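Local atomic coordinates of orphan protein TM0875 (Thermotoga maritima, PDB entry 1O22), a protein that is of unknown function, an orphan from a hyperthermophilic bacterium with a fold that was new when its structure was determined. Residues I21-K26 and Y147-K152; M114-E119 and Y123-P128. All coordinates share one frame; numbering follows the deposited sequence.

Interaction 1. Residues I21-K26 and Y147-K152; sequences ILYYKK and YFFESK
Phe148, whose ring meets Tyr23 across the contact, has a carbonyl oxygen gripped by two donors one turn further along its helix: Ser151 OG lies 2.6 Å from Phe148 O, tilted 18° from the carbonyl plane, and Lys152 N adds a weak bond. Beyond this helical turn the contact is an aromatic cluster of Tyr23, Phe148 and Phe149, through which helix 137-152 packs on strand 19-25 of the mixed sheet. With its CG between the backbone N and the carbonyl carbon (chi1 67°), Tyr23 presents a face to Phe148 CE2, which sits 3.8 Å above the plane of the Tyr23 ring and is offset toward its rim. Phe149 makes an offset edge-to-face pair with the same ring, the planes turned 84° apart, and also stacks with Tyr159. Phenylalanines suit the buried helix side because they fill it without bringing a polar group, whereas tyrosine supplies a hydroxyl that bonds to Ser53 O. A leucine in place of Tyr23 would probably leave Ser53 O without this donor, and Phe148 and Phe149 without the aromatic ring they pack against. At the foot of the tyrosine, Tyr23 CB touches the edge of the Phe149 ring, 4.1 Å from Phe149 CZ.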
loop_
_atom_site.group_PDB
_atom_site.type_symbol
_atom_site.label_atom_id
_atom_site.label_comp_id
_atom_site.label_asym_id
_atom_site.label_seq_id
_atom_site.Cartn_x
_atom_site.Cartn_y
_atom_site.Cartn_z
ATOM N N ILE A 21 4.608 4.611 13.176
ATOM C CA ILE A 21 5.437 5.742 13.575
ATOM C C ILE A 21 4.720 7.062 13.235
ATOM O O ILE A 21 4.335 7.308 12.079
ATOM C CB ILE A 21 6.829 5.694 12.914
ATOM C CG1 ILE A 21 7.520 4.391 13.258
ATOM C CG2 ILE A 21 7.652 6.906 13.317
ATOM C CD1 ILE A 21 8.764 4.167 12.568
ATOM N N LEU A 22 4.539 7.898 14.255
ATOM C CA LEU A 22 3.920 9.216 14.077
ATOM C C LEU A 22 5.024 10.226 14.271
ATOM O O LEU A 22 5.710 10.176 15.282
ATOM C CB LEU A 22 2.817 9.430 15.123
ATOM C CG LEU A 22 1.747 8.347 15.215
ATOM C CD1 LEU A 22 0.837 8.596 16.444
ATOM C CD2 LEU A 22 0.918 8.308 13.955
ATOM N N TYR A 23 5.231 11.114 13.308
ATOM C CA TYR A 23 6.290 12.105 13.423
ATOM C C TYR A 23 5.666 13.489 13.476
ATOM O O TYR A 23 4.559 13.688 12.985
ATOM C CB TYR A 23 7.331 11.991 12.284
ATOM C CG TYR A 23 6.815 12.333 10.903
ATOM C CD1 TYR A 23 6.814 13.642 10.439
ATOM C CD2 TYR A 23 6.335 11.331 10.063
ATOM C CE1 TYR A 23 6.322 13.946 9.226
ATOM C CE2 TYR A 23 5.849 11.632 8.838
ATOM C CZ TYR A 23 5.865 12.926 8.402
ATOM O OH TYR A 23 5.343 13.201 7.149
ATOM N N TYR A 24 6.386 14.434 14.094
ATOM C CA TYR A 24 5.875 15.782 14.331
ATOM C C TYR A 24 6.993 16.778 14.220
ATOM O O TYR A 24 8.044 16.589 14.847
ATOM C CB TYR A 24 5.299 15.916 15.771
ATOM C CG TYR A 24 4.303 14.856 16.167
ATOM C CD1 TYR A 24 2.960 14.988 15.853
ATOM C CD2 TYR A 24 4.708 13.714 16.841
ATOM C CE1 TYR A 24 2.029 14.016 16.209
ATOM C CE2 TYR A 24 3.781 12.734 17.218
ATOM C CZ TYR A 24 2.441 12.895 16.891
ATOM O OH TYR A 24 1.500 11.948 17.240
ATOM N N LYS A 25 6.763 17.865 13.503
ATOM C CA LYS A 25 7.714 18.971 13.548
ATOM C C LYS A 25 7.778 19.604 14.966
ATOM O O LYS A 25 6.752 20.001 15.551
ATOM C CB LYS A 25 7.429 20.025 12.481
ATOM C CG LYS A 25 8.641 20.999 12.252
ATOM C CD LYS A 25 8.606 21.614 10.912
ATOM C CE LYS A 25 9.923 22.137 10.493
ATOM N NZ LYS A 25 9.730 22.945 9.253
ATOM N N LYS A 26 8.982 19.642 15.520
ATOM C CA LYS A 26 9.226 20.277 16.818
ATOM C C LYS A 26 8.642 21.678 16.877
ATOM O O LYS A 26 8.690 22.437 15.889
ATOM C CB LYS A 26 10.703 20.379 17.120
ATOM C CG LYS A 26 11.368 19.124 17.536
ATOM C CD LYS A 26 12.872 19.344 17.646
ATOM C CE LYS A 26 13.611 18.177 18.312
ATOM N NZ LYS A 26 15.126 18.356 18.288
ATOM N N TYR A 147 17.256 8.150 7.598
ATOM C CA TYR A 147 16.998 7.854 6.202
ATOM C C TYR A 147 15.706 8.507 5.705
ATOM O O TYR A 147 15.696 9.138 4.629
ATOM C CB TYR A 147 16.919 6.330 5.933
ATOM C CG TYR A 147 16.268 6.015 4.614
ATOM C CD1 TYR A 147 17.002 6.075 3.412
ATOM C CD2 TYR A 147 14.922 5.694 4.539
ATOM C CE1 TYR A 147 16.406 5.810 2.191
ATOM C CE2 TYR A 147 14.316 5.448 3.326
ATOM C CZ TYR A 147 15.060 5.479 2.156
ATOM O OH TYR A 147 14.421 5.206 0.950
ATOM N N PHE A 148 14.634 8.339 6.470
ATOM C CA PHE A 148 13.318 8.835 6.097
ATOM C C PHE A 148 13.295 10.374 5.934
ATOM O O PHE A 148 12.911 10.899 4.903
ATOM C CB PHE A 148 12.248 8.358 7.106
ATOM C CG PHE A 148 10.876 8.975 6.871
ATOM C CD1 PHE A 148 10.025 8.474 5.920
ATOM C CD2 PHE A 148 10.487 10.112 7.583
ATOM C CE1 PHE A 148 8.806 9.074 5.674
ATOM C CE2 PHE A 148 9.257 10.705 7.370
ATOM C CZ PHE A 148 8.421 10.206 6.400
ATOM N N PHE A 149 13.744 11.089 6.946
ATOM C CA PHE A 149 13.787 12.550 6.874
ATOM C C PHE A 149 14.693 13.015 5.742
ATOM O O PHE A 149 14.311 13.872 4.976
ATOM C CB PHE A 149 14.202 13.170 8.227
ATOM C CG PHE A 149 13.177 12.989 9.304
ATOM C CD1 PHE A 149 11.853 13.279 9.067
ATOM C CD2 PHE A 149 13.524 12.461 10.542
ATOM C CE1 PHE A 149 10.908 13.095 10.045
ATOM C CE2 PHE A 149 12.567 12.278 11.508
ATOM C CZ PHE A 149 11.272 12.591 11.257
ATOM N N GLU A 150 15.871 12.424 5.613
ATOM C CA GLU A 150 16.775 12.818 4.538
ATOM C C GLU A 150 16.175 12.554 3.139
ATOM O O GLU A 150 16.332 13.377 2.227
ATOM C CB GLU A 150 18.136 12.160 4.699
ATOM C CG GLU A 150 18.899 12.682 5.913
ATOM C CD GLU A 150 20.144 11.862 6.254
ATOM O OE1 GLU A 150 20.465 10.911 5.505
ATOM O OE2 GLU A 150 20.806 12.174 7.277
ATOM N N SER A 151 15.439 11.462 2.994
ATOM C CA SER A 151 14.725 11.141 1.756
ATOM C C SER A 151 13.681 12.203 1.359
ATOM O O SER A 151 13.348 12.353 0.166
ATOM C CB SER A 151 14.062 9.739 1.826
ATOM O OG SER A 151 12.844 9.708 2.601
ATOM N N LYS A 152 13.145 12.910 2.350
ATOM C CA LYS A 152 12.131 13.933 2.119
ATOM C C LYS A 152 12.730 15.314 1.966
ATOM O O LYS A 152 12.020 16.256 1.616
ATOM C CB LYS A 152 11.116 13.958 3.271
ATOM C CG LYS A 152 10.325 12.682 3.422
ATOM C CD LYS A 152 9.418 12.431 2.231
ATOM C CE LYS A 152 8.690 11.157 2.454
ATOM N NZ LYS A 152 7.694 10.834 1.427
#

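Interaction 2. Residues M114-E119 and Y123-P128; sequences MKILSE and YKIYVP
Ile116 and Ile125 lie side by side on the tightly packed face of this contact, with Ile116 CG1 3.7 Å from Ile125 CG2. Next to them, Ile116 CG2 comes up to the edge of the Tyr123 ring near its plane. Met114, a selenomethionine with CG anti to the backbone N (chi1 151°), crosses Ile125 and bends at chi3, its CE meeting Ile125 CD1 at 3.9 Å. Apolar, branched or flexible side chains suit this face because helix 137-152 covers it, Leu140 and Phe144 packing on Ile125. Toward the turn, the small Ser118 lies against the Tyr123 ring, Ser118 OG being 3.4 Å from Tyr123 CE1. The two segments form an antiparallel beta hairpin, in which Lys115 with Tyr126 and Leu117 with Lys124 are the hydrogen-bonded pairs. Leu117 N to Lys124 O is nearly straight, with an angle of 174° at the hydrogen. The face bearing Lys115, Leu117, Lys124 and Tyr126 is more polar, and its two lysines are partly exposed. Leu117 CD2 lies 4.0 Å from Lys124 CD, two aliphatic parts running alongside each other. At the end of the strand Glu119 turns back toward Lys124, but Glu119 OE2 and Lys124 NZ stay 4.5 Å apart, beyond a salt bridge; the extended lysine instead carries its ammonium to a salt bridge with Glu104 of the second subunit.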
loop_
_atom_site.group_PDB
_atom_site.type_symbol
_atom_site.label_atom_id
_atom_site.label_comp_id
_atom_site.label_asym_id
_atom_site.label_seq_id
_atom_site.Cartn_x
_atom_site.Cartn_y
_atom_site.Cartn_z
HETATM N N MSE A 114 21.462 -1.409 5.619
HETATM C CA MSE A 114 20.030 -1.632 5.472
HETATM C C MSE A 114 19.598 -1.469 4.010
HETATM O O MSE A 114 20.128 -0.618 3.272
HETATM C CB MSE A 114 19.297 -0.735 6.482
HETATM C CG MSE A 114 17.952 -0.240 6.230
HETATM SE SE MSE A 114 17.497 1.104 7.743
HETATM C CE MSE A 114 18.216 0.314 9.289
ATOM N N LYS A 115 18.672 -2.338 3.600
ATOM C CA LYS A 115 17.906 -2.186 2.359
ATOM C C LYS A 115 16.446 -1.846 2.676
ATOM O O LYS A 115 15.838 -2.393 3.556
ATOM C CB LYS A 115 17.967 -3.445 1.514
ATOM C CG LYS A 115 19.313 -3.828 1.096
ATOM C CD LYS A 115 20.077 -2.726 0.332
ATOM C CE LYS A 115 19.919 -2.835 -1.121
ATOM N NZ LYS A 115 20.784 -3.919 -1.636
ATOM N N ILE A 116 15.894 -0.938 1.909
ATOM C CA ILE A 116 14.619 -0.316 2.234
ATOM C C ILE A 116 13.746 -0.355 0.988
ATOM O O ILE A 116 14.142 0.131 -0.082
ATOM C CB ILE A 116 14.830 1.151 2.667
ATOM C CG1 ILE A 116 15.729 1.228 3.900
ATOM C CG2 ILE A 116 13.493 1.851 2.853
ATOM C CD1 ILE A 116 16.665 2.313 3.832
ATOM N N LEU A 117 12.578 -0.944 1.167
ATOM C CA LEU A 117 11.504 -0.992 0.192
ATOM C C LEU A 117 10.410 -0.030 0.650
ATOM O O LEU A 117 9.923 -0.117 1.769
ATOM C CB LEU A 117 10.914 -2.386 0.150
ATOM C CG LEU A 117 9.875 -2.702 -0.924
ATOM C CD1 LEU A 117 10.387 -2.440 -2.359
ATOM C CD2 LEU A 117 9.486 -4.162 -0.743
ATOM N N SER A 118 10.046 0.896 -0.213
ATOM C CA SER A 118 9.045 1.875 0.114
ATOM C C SER A 118 7.838 1.767 -0.798
ATOM O O SER A 118 7.968 1.760 -2.029
ATOM C CB SER A 118 9.637 3.271 -0.050
ATOM O OG SER A 118 8.602 4.213 0.115
ATOM N N GLU A 119 6.663 1.746 -0.192
ATOM C CA GLU A 119 5.423 1.918 -0.921
ATOM C C GLU A 119 4.568 2.965 -0.204
ATOM O O GLU A 119 4.020 2.681 0.823
ATOM C CB GLU A 119 4.710 0.553 -1.075
ATOM C CG GLU A 119 4.570 -0.270 0.208
ATOM C CD GLU A 119 5.650 -1.342 0.395
ATOM O OE1 GLU A 119 6.356 -1.326 1.461
ATOM O OE2 GLU A 119 5.776 -2.203 -0.516
ATOM N N TYR A 123 6.887 1.037 4.832
ATOM C CA TYR A 123 8.297 0.779 4.586
ATOM C C TYR A 123 8.634 -0.592 5.118
ATOM O O TYR A 123 8.099 -0.987 6.110
ATOM C CB TYR A 123 9.171 1.826 5.273
ATOM C CG TYR A 123 9.051 3.197 4.666
ATOM C CD1 TYR A 123 9.988 3.660 3.755
ATOM C CD2 TYR A 123 8.019 4.039 5.025
ATOM C CE1 TYR A 123 9.886 4.929 3.217
ATOM C CE2 TYR A 123 7.905 5.303 4.495
ATOM C CZ TYR A 123 8.826 5.749 3.585
ATOM O OH TYR A 123 8.713 7.025 3.043
ATOM N N LYS A 124 9.526 -1.290 4.426
ATOM C CA LYS A 124 10.054 -2.579 4.881
ATOM C C LYS A 124 11.562 -2.461 4.807
ATOM O O LYS A 124 12.096 -2.059 3.782
ATOM C CB LYS A 124 9.592 -3.695 3.947
ATOM C CG LYS A 124 8.097 -3.942 3.900
ATOM C CD LYS A 124 7.778 -4.910 2.780
ATOM C CE LYS A 124 6.363 -5.450 2.841
ATOM N NZ LYS A 124 6.060 -6.166 1.555
ATOM N N ILE A 125 12.241 -2.743 5.910
ATOM C CA ILE A 125 13.669 -2.738 5.917
ATOM C C ILE A 125 14.210 -4.113 6.167
ATOM O O ILE A 125 13.596 -4.926 6.841
ATOM C CB ILE A 125 14.213 -1.709 6.928
ATOM C CG1 ILE A 125 13.885 -2.081 8.350
ATOM C CG2 ILE A 125 13.661 -0.270 6.570
ATOM C CD1 ILE A 125 14.680 -1.228 9.342
ATOM N N TYR A 126 15.346 -4.369 5.546
ATOM C CA TYR A 126 16.001 -5.667 5.562
ATOM C C TYR A 126 17.401 -5.420 5.996
ATOM O O TYR A 126 18.081 -4.535 5.453
ATOM C CB TYR A 126 15.999 -6.280 4.166
ATOM C CG TYR A 126 14.621 -6.448 3.647
ATOM C CD1 TYR A 126 13.912 -7.621 3.867
ATOM C CD2 TYR A 126 14.002 -5.415 2.934
ATOM C CE1 TYR A 126 12.604 -7.748 3.396
ATOM C CE2 TYR A 126 12.766 -5.533 2.472
ATOM C CZ TYR A 126 12.054 -6.704 2.692
ATOM O OH TYR A 126 10.782 -6.759 2.200
ATOM N N VAL A 127 17.825 -6.137 7.025
ATOM C CA VAL A 127 19.157 -5.974 7.542
ATOM C C VAL A 127 19.797 -7.345 7.745
ATOM O O VAL A 127 19.131 -8.317 8.102
ATOM C CB VAL A 127 19.168 -5.201 8.858
ATOM C CG1 VAL A 127 18.932 -3.711 8.618
ATOM C CG2 VAL A 127 18.127 -5.766 9.844
ATOM N N PRO A 128 21.096 -7.425 7.537
ATOM C CA PRO A 128 21.788 -8.687 7.736
ATOM C C PRO A 128 21.979 -8.994 9.203
ATOM O O PRO A 128 22.296 -8.114 10.014
ATOM C CB PRO A 128 23.145 -8.476 7.041
ATOM C CG PRO A 128 23.310 -7.039 6.873
ATOM C CD PRO A 128 22.002 -6.345 7.125
#

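Overall arrangement
Both contacts are buried and reach the same mixed sheet, but they differ in chemistry. Interaction 1 joins a helix to a strand by aromatic side chains alone, with no hydrogen bond between the two, whereas interaction 2 joins neighbouring strands through their backbones and adds side-chain packing on both faces. Helix 137-152 follows strand 122-128 in the chain and serves both: Phe148 CE1 lies 3.3 Å from Tyr123 OH, and Tyr147 CE2 lies 3.7 Å from Ile116 CG2. One hairpin face thus continues into the core shared with interaction 1. Its other face reaches the second subunit, which does not touch interaction 1, and there charged and polar groups appear.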